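Local structure of ubiquitin-like-specific protease 2 (Saccharomyces cerevisiae, 5LNB) at residues I115-S120 and F124-T129; L162-L167 and L221-F226. The protein acts as a cysteine protease with deSUMOylase activity, the chain here being a piece of the longer protein that carries its catalytic domain. All coordinates share one frame; numbering follows the deposited sequence.

How the contacts relate
Contact 1 and contact 2 are adjoining parts of the catalytic core, with centres about 9 Å apart. The tie between them is the pairing of strands 122-129 and 159-164: probable hydrogen bonds run from Ile127 N to Leu162 O (2.8 Å) and from Phe164 N to Ser125 O (3.0 Å). Contact 1 joins strand 122-129 to strand 112-119, while contact 2 sets helix 215-228 against the other neighbour, strand 159-164. Together they connect the elements bearing His122, Asp165 and Cys215, three residues consistent with the Cys-His-Asp triad of the C48 peptidases. In the structure, Asp165 OD1 is hydrogen-bonded to His122 NE2.

Contact 1 of 2, residues I115-S120 and F124-T129; sequences IPINIS and FSCIIT. With ACT (acetate ion), chain B.
Ile115 and Cys126, then Ile117 and Phe124, form the two hydrogen-bonded pairs of an antiparallel arrangement whose strand segments run 152° apart. Ile115 N meets Cys126 O at 2.9 Å almost linearly, with an N-H...O angle of 175°, and Cys126 N returns a bond to Ile115 O. Ile117 and Phe124 exchange a second pair of bonds, Phe124 N to Ile117 O at 3.0 Å and Ile117 N to Phe124 O. Between these pairs Pro116 faces Ser125 in a non-hydrogen-bonded position, where the missing proline N-H costs the hairpin nothing. Here the strands close to 4.2 Å between Pro116 CA and Ser125 CA, and the small serine suits this close approach of the two backbones.

On the other face of the sheet, Ile117 leans over the Phe124 ring. Its CG2 makes a CH-pi contact over one face, 4.0 Å from the ring centroid, while CD1 touches the ring at CE1. Phe124 can lie under it because its CG sits between the backbone N and the carbonyl carbon (chi1 64°); the ring also stacks with His171. Farther along, the side chains of Ile115 and Ile128 slant across each other, their CD1 methyls touching at 3.7 Å, and the compact SG of Cys126 packs beside Ile115 CB. Branched aliphatic residues and a compact cysteine suit this buried surface, where Ile117 meets Ile175 and Cys126 and Ile128 meet Ile178 of helix 172-190. The pairing is that of a beta hairpin within the central mixed sheet of the Ulp1-type catalytic domain.

Contact 2 of 2, residues L162-L167 and L221-F226; sequences LTFDSL and LNIRKF
With chi1 at 40°, the Phe164 ring is flanked by both its own backbone N and its own carbonyl carbon, which lays it against Asn222 and Ile223 of helix 221-226 and brings its CD1 to 3.7 Å from Asn222 CB. The chi1 of Asn222 (-71°) sets where its amide lies, with ND2 near a water and the amide plane 75° from that of the ring. Ile223 CG1 comes to the ring's edge, 4.1 Å from Phe164 CZ, and the ring also meets that of Trp237. One helical turn beyond Asn222, the Phe226 ring makes a looser apolar contact with Leu162 CD1.

Asparagine suits its buried place because both ends of its amide are used: OD1 accepts from Arg261, and ND2 donates a hydrogen bond to the water (3.0 Å), which in turn donates to Phe164 O. Were Phe164 replaced by an alanine, a gap would probably open beside Asn222 CB and Ile223 CG1, and Trp237 would lose a ring neighbour. Leu167 N bonds to Asp165 OD1 at 2.9 Å, closing an Asx turn. A helix that starts at Cys215 and packs on the sheet near His122 and Asp165 is consistent with the papain-like cysteine protease fold, in which the nucleophile sits at a helix N-terminus.

Contact 1 of 2, residues I115-S120 and F124-T129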
ATOM      1  N   ILE A 115      -3.771  -2.926   1.808  1.00 16.99           N
ATOM      2  CA  ILE A 115      -4.800  -2.598   0.823  1.00 19.65           C
ATOM      3  C   ILE A 115      -4.845  -1.097   0.574  1.00 21.06           C
ATOM      4  O   ILE A 115      -5.447  -0.357   1.368  1.00 20.37           O
ATOM      5  CB  ILE A 115      -6.174  -3.115   1.265  1.00 21.91           C
ATOM      6  CG1 ILE A 115      -6.110  -4.620   1.523  1.00 22.42           C
ATOM      7  CG2 ILE A 115      -7.225  -2.770   0.212  1.00 19.90           C
ATOM      8  CD1 ILE A 115      -7.408  -5.195   2.054  1.00 21.97           C
ATOM      9  N   PRO A 116      -4.221  -0.601  -0.495  1.00 20.71           N
ATOM     10  CA  PRO A 116      -4.402   0.813  -0.856  1.00 17.83           C
ATOM     11  C   PRO A 116      -5.780   1.047  -1.463  1.00 19.63           C
ATOM     12  O   PRO A 116      -6.324   0.190  -2.166  1.00 19.54           O
ATOM     13  CB  PRO A 116      -3.275   1.083  -1.858  1.00 22.18           C
ATOM     14  CG  PRO A 116      -2.815  -0.236  -2.318  1.00 25.53           C
ATOM     15  CD  PRO A 116      -3.131  -1.242  -1.248  1.00 23.78           C
ATOM     16  N   ILE A 117      -6.346   2.221  -1.179  1.00 20.43           N
ATOM     17  CA  ILE A 117      -7.740   2.523  -1.485  1.00 20.68           C
ATOM     18  C   ILE A 117      -7.800   3.805  -2.302  1.00 21.29           C
ATOM     19  O   ILE A 117      -7.312   4.855  -1.864  1.00 20.88           O
ATOM     20  CB  ILE A 117      -8.587   2.642  -0.204  1.00 21.29           C
ATOM     21  CG1 ILE A 117      -8.661   1.267   0.475  1.00 20.55           C
ATOM     22  CG2 ILE A 117      -9.972   3.197  -0.516  1.00 16.86           C
ATOM     23  CD1 ILE A 117      -9.383   1.255   1.802  1.00 17.01           C
ATOM     24  N   ASN A 118      -8.413   3.726  -3.478  1.00 21.10           N
ATOM     25  CA  ASN A 118      -8.506   4.842  -4.412  1.00 19.92           C
ATOM     26  C   ASN A 118      -9.981   5.103  -4.667  1.00 22.66           C
ATOM     27  O   ASN A 118     -10.635   4.330  -5.372  1.00 24.39           O
ATOM     28  CB  ASN A 118      -7.759   4.521  -5.707  1.00 22.21           C
ATOM     29  CG  ASN A 118      -8.067   5.501  -6.826  1.00 28.77           C
ATOM     30  OD1 ASN A 118      -8.504   6.625  -6.588  1.00 31.15           O
ATOM     31  ND2 ASN A 118      -7.831   5.075  -8.060  1.00 27.88           N
ATOM     32  N   ILE A 119     -10.511   6.175  -4.083  1.00 24.29           N
ATOM     33  CA  ILE A 119     -11.916   6.535  -4.244  1.00 24.36           C
ATOM     34  C   ILE A 119     -12.000   7.993  -4.662  1.00 27.38           C
ATOM     35  O   ILE A 119     -11.464   8.870  -3.972  1.00 32.35           O
ATOM     36  CB  ILE A 119     -12.727   6.307  -2.956  1.00 22.74           C
ATOM     37  CG1 ILE A 119     -12.725   4.828  -2.558  1.00 26.61           C
ATOM     38  CG2 ILE A 119     -14.155   6.796  -3.154  1.00 23.11           C
ATOM     39  CD1 ILE A 119     -13.460   4.565  -1.239  1.00 20.53           C
ATOM     40  N   SER A 120     -12.683   8.253  -5.774  1.00 24.34           N
ATOM     41  CA  SER A 120     -12.895   9.621  -6.260  1.00 30.96           C
ATOM     42  C   SER A 120     -11.638  10.470  -6.096  1.00 28.67           C
ATOM     43  O   SER A 120     -11.665  11.576  -5.554  1.00 26.67           O
ATOM     44  CB  SER A 120     -14.075  10.274  -5.550  1.00 28.36           C
ATOM     45  OG  SER A 120     -15.249   9.505  -5.721  1.00 34.67           O
ATOM     46  N   PHE A 124      -6.045   6.683   0.199  1.00 16.00           N
ATOM     47  CA  PHE A 124      -5.604   6.352   1.549  1.00 21.51           C
ATOM     48  C   PHE A 124      -5.371   4.845   1.564  1.00 21.22           C
ATOM     49  O   PHE A 124      -5.428   4.191   0.519  1.00 20.67           O
ATOM     50  CB  PHE A 124      -6.595   6.866   2.612  1.00 16.41           C
ATOM     51  CG  PHE A 124      -7.965   6.232   2.556  1.00 30.08           C
ATOM     52  CD1 PHE A 124      -8.278   5.145   3.363  1.00 24.26           C
ATOM     53  CD2 PHE A 124      -8.950   6.747   1.727  1.00 32.15           C
ATOM     54  CE1 PHE A 124      -9.544   4.567   3.326  1.00 27.72           C
ATOM     55  CE2 PHE A 124     -10.223   6.174   1.686  1.00 31.89           C
ATOM     56  CZ  PHE A 124     -10.517   5.083   2.483  1.00 28.86           C
ATOM     57  N   SER A 125      -5.077   4.284   2.735  1.00 22.88           N
ATOM     58  CA  SER A 125      -4.679   2.881   2.766  1.00 21.48           C
ATOM     59  C   SER A 125      -5.000   2.257   4.119  1.00 21.65           C
ATOM     60  O   SER A 125      -5.152   2.947   5.130  1.00 19.54           O
ATOM     61  CB  SER A 125      -3.185   2.740   2.453  1.00 21.51           C
ATOM     62  OG  SER A 125      -2.775   1.386   2.441  1.00 24.41           O
ATOM     63  N   CYS A 126      -5.086   0.932   4.135  1.00 17.85           N
ATOM     64  CA  CYS A 126      -5.146   0.223   5.400  1.00 22.27           C
ATOM     65  C   CYS A 126      -4.220  -0.986   5.348  1.00 22.94           C
ATOM     66  O   CYS A 126      -3.770  -1.408   4.284  1.00 20.25           O
ATOM     67  CB  CYS A 126      -6.578  -0.195   5.753  1.00 20.39           C
ATOM     68  SG  CYS A 126      -7.251  -1.431   4.693  1.00 26.84           S
ATOM     69  N   ILE A 127      -3.913  -1.508   6.527  1.00 22.43           N
ATOM     70  CA  ILE A 127      -3.096  -2.698   6.701  1.00 24.31           C
ATOM     71  C   ILE A 127      -3.819  -3.578   7.713  1.00 23.35           C
ATOM     72  O   ILE A 127      -4.109  -3.132   8.833  1.00 21.25           O
ATOM     73  CB  ILE A 127      -1.672  -2.367   7.178  1.00 21.18           C
ATOM     74  CG1 ILE A 127      -0.955  -1.508   6.148  1.00 20.19           C
ATOM     75  CG2 ILE A 127      -0.882  -3.650   7.455  1.00 19.89           C
ATOM     76  CD1 ILE A 127       0.499  -1.163   6.512  1.00 23.10           C
ATOM     77  N   ILE A 128      -4.145  -4.801   7.309  1.00 20.70           N
ATOM     78  CA  ILE A 128      -4.898  -5.721   8.157  1.00 19.34           C
ATOM     79  C   ILE A 128      -3.912  -6.549   8.965  1.00 23.76           C
ATOM     80  O   ILE A 128      -3.041  -7.216   8.394  1.00 24.81           O
ATOM     81  CB  ILE A 128      -5.813  -6.629   7.325  1.00 22.38           C
ATOM     82  CG1 ILE A 128      -6.607  -5.807   6.306  1.00 21.06           C
ATOM     83  CG2 ILE A 128      -6.753  -7.410   8.249  1.00 21.66           C
ATOM     84  CD1 ILE A 128      -7.577  -6.649   5.488  1.00 19.95           C
ATOM     85  N   THR A 129      -4.046  -6.514  10.291  1.00 20.33           N
ATOM     86  CA  THR A 129      -3.178  -7.269  11.183  1.00 20.83           C
ATOM     87  C   THR A 129      -3.987  -8.268  12.007  1.00 24.42           C
ATOM     88  O   THR A 129      -5.210  -8.160  12.144  1.00 21.41           O
ATOM     89  CB  THR A 129      -2.403  -6.333  12.131  1.00 22.99           C
ATOM     90  OG1 THR A 129      -3.327  -5.656  12.997  1.00 26.78           O
ATOM     91  CG2 THR A 129      -1.601  -5.300  11.335  1.00 19.24           C
TER
HETATM   92  C   ACT B 901      -9.836   7.122 -10.109  1.00 52.88           C
HETATM   93  O   ACT B 901     -10.189   7.766  -9.083  1.00 45.97           O
HETATM   94  OXT ACT B 901      -9.261   6.023  -9.938  1.00 50.57           O
HETATM   95  CH3 ACT B 901     -10.088   7.620 -11.502  1.00 54.67           C

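Contact 2 of 2, residues L162-L167 and L221-F226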
ATOM      1  N   LEU A 162      -5.759  -1.342  10.250  1.00 21.00           N
ATOM      2  CA  LEU A 162      -5.052  -0.096  10.529  1.00 20.10           C
ATOM      3  C   LEU A 162      -5.196   0.828   9.322  1.00 22.13           C
ATOM      4  O   LEU A 162      -4.615   0.570   8.262  1.00 16.92           O
ATOM      5  CB  LEU A 162      -3.591  -0.392  10.855  1.00 19.11           C
ATOM      6  CG  LEU A 162      -3.351  -1.463  11.930  1.00 24.97           C
ATOM      7  CD1 LEU A 162      -1.853  -1.750  12.106  1.00 20.71           C
ATOM      8  CD2 LEU A 162      -3.986  -1.068  13.271  1.00 20.50           C
ATOM      9  N   THR A 163      -5.980   1.895   9.479  1.00 17.65           N
ATOM     10  CA  THR A 163      -6.387   2.781   8.391  1.00 25.09           C
ATOM     11  C   THR A 163      -5.764   4.159   8.588  1.00 25.84           C
ATOM     12  O   THR A 163      -5.919   4.766   9.657  1.00 28.20           O
ATOM     13  CB  THR A 163      -7.915   2.905   8.338  1.00 28.76           C
ATOM     14  OG1 THR A 163      -8.501   1.603   8.398  1.00 28.96           O
ATOM     15  CG2 THR A 163      -8.369   3.589   7.052  1.00 20.70           C
ATOM     16  N   PHE A 164      -5.076   4.665   7.559  1.00 19.10           N
ATOM     17  CA  PHE A 164      -4.339   5.917   7.693  1.00 21.17           C
ATOM     18  C   PHE A 164      -4.526   6.783   6.450  1.00 25.14           C
ATOM     19  O   PHE A 164      -4.485   6.294   5.316  1.00 22.96           O
ATOM     20  CB  PHE A 164      -2.845   5.664   7.968  1.00 16.80           C
ATOM     21  CG  PHE A 164      -2.257   4.513   7.181  1.00 20.21           C
ATOM     22  CD1 PHE A 164      -1.494   4.751   6.036  1.00 19.64           C
ATOM     23  CD2 PHE A 164      -2.472   3.196   7.578  1.00 19.86           C
ATOM     24  CE1 PHE A 164      -0.950   3.701   5.311  1.00 18.21           C
ATOM     25  CE2 PHE A 164      -1.938   2.139   6.849  1.00 15.40           C
ATOM     26  CZ  PHE A 164      -1.169   2.392   5.715  1.00 14.93           C
ATOM     27  N   ASP A 165      -4.742   8.075   6.686  1.00 24.67           N
ATOM     28  CA  ASP A 165      -5.168   9.013   5.658  1.00 25.84           C
ATOM     29  C   ASP A 165      -4.522  10.357   5.960  1.00 23.19           C
ATOM     30  O   ASP A 165      -4.617  10.845   7.088  1.00 22.45           O
ATOM     31  CB  ASP A 165      -6.699   9.135   5.654  1.00 23.35           C
ATOM     32  CG  ASP A 165      -7.228  10.053   4.564  1.00 25.20           C
ATOM     33  OD1 ASP A 165      -6.441  10.581   3.746  1.00 25.42           O
ATOM     34  OD2 ASP A 165      -8.462  10.234   4.522  1.00 25.07           O
ATOM     35  N   SER A 166      -3.869  10.948   4.961  1.00 17.90           N
ATOM     36  CA  SER A 166      -3.267  12.257   5.157  1.00 20.57           C
ATOM     37  C   SER A 166      -4.312  13.357   5.261  1.00 23.14           C
ATOM     38  O   SER A 166      -3.997  14.438   5.765  1.00 21.25           O
ATOM     39  CB  SER A 166      -2.280  12.569   4.028  1.00 20.12           C
ATOM     40  OG  SER A 166      -2.897  12.415   2.765  1.00 22.69           O
ATOM     41  N   LEU A 167      -5.541  13.120   4.803  1.00 22.01           N
ATOM     42  CA  LEU A 167      -6.618  14.074   5.044  1.00 22.73           C
ATOM     43  C   LEU A 167      -7.248  13.819   6.414  1.00 30.20           C
ATOM     44  O   LEU A 167      -7.085  12.750   7.014  1.00 30.43           O
ATOM     45  CB  LEU A 167      -7.679  14.000   3.943  1.00 21.76           C
ATOM     46  CG  LEU A 167      -7.146  14.243   2.520  1.00 22.60           C
ATOM     47  CD1 LEU A 167      -8.267  14.231   1.484  1.00 22.08           C
ATOM     48  CD2 LEU A 167      -6.340  15.554   2.433  1.00 21.82           C
ATOM     49  N   LEU A 221       4.612   6.849   1.198  1.00 20.76           N
ATOM     50  CA  LEU A 221       5.601   7.048   2.250  1.00 16.76           C
ATOM     51  C   LEU A 221       5.140   6.499   3.591  1.00 19.52           C
ATOM     52  O   LEU A 221       5.978   6.091   4.404  1.00 18.42           O
ATOM     53  CB  LEU A 221       5.969   8.523   2.361  1.00 26.56           C
ATOM     54  CG  LEU A 221       7.138   8.809   1.396  1.00 30.07           C
ATOM     55  CD1 LEU A 221       6.668   9.273   0.024  1.00 24.78           C
ATOM     56  CD2 LEU A 221       8.141   9.755   1.985  1.00 34.80           C
ATOM     57  N   ASN A 222       3.826   6.454   3.836  1.00 16.82           N
ATOM     58  CA  ASN A 222       3.336   5.859   5.072  1.00 19.91           C
ATOM     59  C   ASN A 222       3.541   4.350   5.063  1.00 23.37           C
ATOM     60  O   ASN A 222       3.996   3.769   6.058  1.00 24.58           O
ATOM     61  CB  ASN A 222       1.861   6.217   5.280  1.00 20.59           C
ATOM     62  CG  ASN A 222       1.663   7.691   5.632  1.00 20.53           C
ATOM     63  OD1 ASN A 222       2.582   8.357   6.121  1.00 17.50           O
ATOM     64  ND2 ASN A 222       0.468   8.202   5.377  1.00 17.85           N
ATOM     65  N   ILE A 223       3.238   3.706   3.935  1.00 21.05           N
ATOM     66  CA  ILE A 223       3.518   2.280   3.796  1.00 19.46           C
ATOM     67  C   ILE A 223       5.015   2.027   3.896  1.00 18.36           C
ATOM     68  O   ILE A 223       5.462   1.106   4.589  1.00 23.67           O
ATOM     69  CB  ILE A 223       2.932   1.748   2.475  1.00 17.18           C
ATOM     70  CG1 ILE A 223       1.397   1.705   2.573  1.00 15.84           C
ATOM     71  CG2 ILE A 223       3.527   0.381   2.146  1.00 15.77           C
ATOM     72  CD1 ILE A 223       0.677   1.335   1.303  1.00 14.18           C
ATOM     73  N   ARG A 224       5.812   2.849   3.219  1.00 18.82           N
ATOM     74  CA  ARG A 224       7.258   2.706   3.305  1.00 18.70           C
ATOM     75  C   ARG A 224       7.734   2.782   4.747  1.00 22.69           C
ATOM     76  O   ARG A 224       8.544   1.961   5.189  1.00 27.40           O
ATOM     77  CB  ARG A 224       7.942   3.783   2.469  1.00 20.27           C
ATOM     78  CG  ARG A 224       9.454   3.754   2.603  1.00 21.52           C
ATOM     79  CD  ARG A 224      10.118   4.844   1.783  1.00 21.36           C
ATOM     80  NE  ARG A 224      11.565   4.773   1.907  1.00 29.80           N
ATOM     81  CZ  ARG A 224      12.403   5.692   1.434  1.00 37.24           C
ATOM     82  NH1 ARG A 224      11.934   6.768   0.815  1.00 41.66           N
ATOM     83  NH2 ARG A 224      13.711   5.539   1.589  1.00 34.27           N
ATOM     84  N   LYS A 225       7.245   3.774   5.499  1.00 19.34           N
ATOM     85  CA  LYS A 225       7.662   3.906   6.891  1.00 22.48           C
ATOM     86  C   LYS A 225       7.233   2.691   7.706  1.00 22.37           C
ATOM     87  O   LYS A 225       8.006   2.166   8.511  1.00 24.99           O
ATOM     88  CB  LYS A 225       7.094   5.188   7.496  1.00 19.27           C
ATOM     89  CG  LYS A 225       7.385   5.360   8.982  1.00 23.51           C
ATOM     90  CD  LYS A 225       8.875   5.462   9.269  1.00 21.81           C
ATOM     91  CE  LYS A 225       9.517   6.580   8.449  1.00 21.82           C
ATOM     92  NZ  LYS A 225      10.903   6.898   8.913  1.00 27.61           N
ATOM     93  N   PHE A 226       5.996   2.232   7.510  1.00 18.58           N
ATOM     94  CA  PHE A 226       5.516   1.071   8.257  1.00 18.83           C
ATOM     95  C   PHE A 226       6.471  -0.112   8.111  1.00 23.40           C
ATOM     96  O   PHE A 226       6.809  -0.776   9.098  1.00 26.20           O
ATOM     97  CB  PHE A 226       4.106   0.694   7.786  1.00 17.70           C
ATOM     98  CG  PHE A 226       3.524  -0.501   8.495  1.00 19.57           C
ATOM     99  CD1 PHE A 226       3.815  -1.797   8.060  1.00 19.56           C
ATOM    100  CD2 PHE A 226       2.677  -0.336   9.590  1.00 18.32           C
ATOM    101  CE1 PHE A 226       3.278  -2.907   8.711  1.00 18.46           C
ATOM    102  CE2 PHE A 226       2.135  -1.440  10.248  1.00 25.73           C
ATOM    103  CZ  PHE A 226       2.434  -2.732   9.810  1.00 23.74           C
TER
HETATM  104  O   HOH W   1      -1.953   7.315   3.841  1.00 21.96           O